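Local coordinates for protein neutral ceramidase (Pseudomonas aeruginosa, PDB 2ZWS) that catalyses the zinc-dependent hydrolysis of the N-acyl linkage of ceramides to sphingosine and free fatty acid, and also the reverse synthesis, at residues Y148-L153 with D179-V184. Residues are numbered along the deposited sequence; the frame is centred on the assembly and turned at random. Where two conformers were deposited one is given.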
# COMPACT_ATOMS: atom_id res chain seq x y z
N TYR A 148 6.66 3.49 -22.23
CA TYR A 148 6.00 4.48 -21.36
C TYR A 148 4.81 5.10 -22.11
O TYR A 148 4.90 5.37 -23.31
CB TYR A 148 7.00 5.58 -20.97
CG TYR A 148 6.33 6.70 -20.23
CD1 TYR A 148 5.78 7.76 -20.93
CD2 TYR A 148 6.22 6.69 -18.83
CE1 TYR A 148 5.14 8.78 -20.27
CE2 TYR A 148 5.60 7.74 -18.16
CZ TYR A 148 5.07 8.76 -18.90
OH TYR A 148 4.43 9.80 -18.27
N GLY A 149 3.72 5.35 -21.40
CA GLY A 149 2.63 6.15 -21.97
C GLY A 149 1.89 6.86 -20.86
O GLY A 149 2.03 6.51 -19.69
N SER A 150 1.07 7.83 -21.26
CA SER A 150 0.23 8.53 -20.31
C SER A 150 -1.12 8.86 -20.94
O SER A 150 -1.28 8.83 -22.19
CB SER A 150 0.94 9.77 -19.79
OG SER A 150 1.02 10.77 -20.79
N GLY A 151 -2.10 9.13 -20.08
CA GLY A 151 -3.44 9.53 -20.53
C GLY A 151 -4.22 10.13 -19.39
O GLY A 151 -3.79 10.10 -18.25
N GLU A 152 -5.39 10.66 -19.73
CA GLU A 152 -6.18 11.37 -18.75
C GLU A 152 -7.36 10.52 -18.31
O GLU A 152 -8.17 10.07 -19.13
CB GLU A 152 -6.66 12.73 -19.30
CG GLU A 152 -5.53 13.73 -19.54
CD GLU A 152 -5.96 15.20 -19.46
OE1 GLU A 152 -7.18 15.47 -19.47
OE2 GLU A 152 -5.08 16.08 -19.38
N LEU A 153 -7.43 10.30 -17.00
CA LEU A 153 -8.52 9.51 -16.41
C LEU A 153 -9.44 10.48 -15.65
O LEU A 153 -9.04 11.04 -14.64
CB LEU A 153 -7.94 8.41 -15.48
CG LEU A 153 -8.92 7.59 -14.64
CD1 LEU A 153 -10.03 6.98 -15.53
CD2 LEU A 153 -8.17 6.50 -13.85
N ASP A 179 -5.91 15.52 -10.43
CA ASP A 179 -4.79 15.25 -11.31
C ASP A 179 -5.20 14.06 -12.16
O ASP A 179 -5.28 12.92 -11.66
CB ASP A 179 -3.50 14.96 -10.52
CG ASP A 179 -2.33 14.60 -11.43
OD1 ASP A 179 -2.50 14.57 -12.67
OD2 ASP A 179 -1.24 14.33 -10.88
N PRO A 180 -5.56 14.29 -13.43
CA PRO A 180 -6.16 13.21 -14.19
C PRO A 180 -5.09 12.31 -14.81
O PRO A 180 -5.41 11.32 -15.44
CB PRO A 180 -6.93 13.96 -15.27
CG PRO A 180 -6.06 15.11 -15.55
CD PRO A 180 -5.46 15.52 -14.22
N GLN A 181 -3.82 12.66 -14.63
CA GLN A 181 -2.78 11.93 -15.36
C GLN A 181 -2.51 10.55 -14.79
O GLN A 181 -2.14 10.41 -13.62
CB GLN A 181 -1.47 12.71 -15.44
CG GLN A 181 -0.45 11.98 -16.33
CD GLN A 181 0.73 12.87 -16.69
OE1 GLN A 181 0.78 13.46 -17.78
NE2 GLN A 181 1.66 12.99 -15.78
N MET A 182 -2.70 9.53 -15.64
CA MET A 182 -2.16 8.22 -15.37
C MET A 182 -0.96 7.95 -16.29
O MET A 182 -1.03 8.19 -17.50
CB MET A 182 -3.22 7.14 -15.60
CG MET A 182 -2.66 5.72 -15.41
SD MET A 182 -3.89 4.43 -15.62
CE MET A 182 -4.83 4.61 -14.08
N SER A 183 0.13 7.45 -15.71
CA SER A 183 1.32 7.04 -16.47
C SER A 183 1.44 5.54 -16.34
O SER A 183 1.12 4.96 -15.29
CB SER A 183 2.58 7.69 -15.85
OG SER A 183 2.48 9.11 -15.85
N VAL A 184 1.92 4.88 -17.40
CA VAL A 184 2.13 3.43 -17.37
C VAL A 184 3.51 3.10 -17.90
O VAL A 184 3.87 3.53 -19.00
CB VAL A 184 1.03 2.64 -18.15
CG1 VAL A 184 1.28 1.11 -18.07
CG2 VAL A 184 -0.36 3.00 -17.65
O HOH W 1 -1.65 12.67 -19.97
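An antiparallel strand pair joins Gly-149 and Gly-151 to Val-184 and Met-182, where strand 142-152 ends and strand 181-189 begins. Gly-149 and Val-184 form a hydrogen-bonded pair: Gly-149 N gives to Val-184 O at 3.0 Å, and Val-184 N returns a bond to Gly-149 O at 2.8 Å. Gly-151 and Met-182 repeat this two-way exchange. Past the last pair, Leu-153 N reaches Pro-180 O at 2.7 Å, with a nearly straight N-H...O angle of 176°. Just before strand 181-189, Asp-179 makes an Asx turn. Its OD1 accepts from Gln-181 N, 43° above the carboxylate plane, while OD2 is held by Arg-421 and Asn-245.

Both strands belong to the large mixed sheet of the N-terminal ceramidase region, and its two faces differ here. Met-182 and Val-184 share one face with the two glycines, which bring no side chains to it. Helix 265-286 packs on this face through Ile-283. At the strand end, Leu-153 CD2 meets Met-182 CE at 3.8 Å, the two side chains crossing at a slant. Ser-150, Ser-183, Gln-181 and Glu-152 line the other face. Tyr-148 CG lies anti to the backbone N (chi1 173°). The far end of the ring comes near Ser-183, with Tyr-148 CE2 3.8 Å from Ser-183 CB, and the ring also stacks with His-435. One water links Ser-150 OG weakly to Gln-181 OE1. In one of its two deposited conformers Glu-152 lies alongside Pro-180, a contact that remains doubtful.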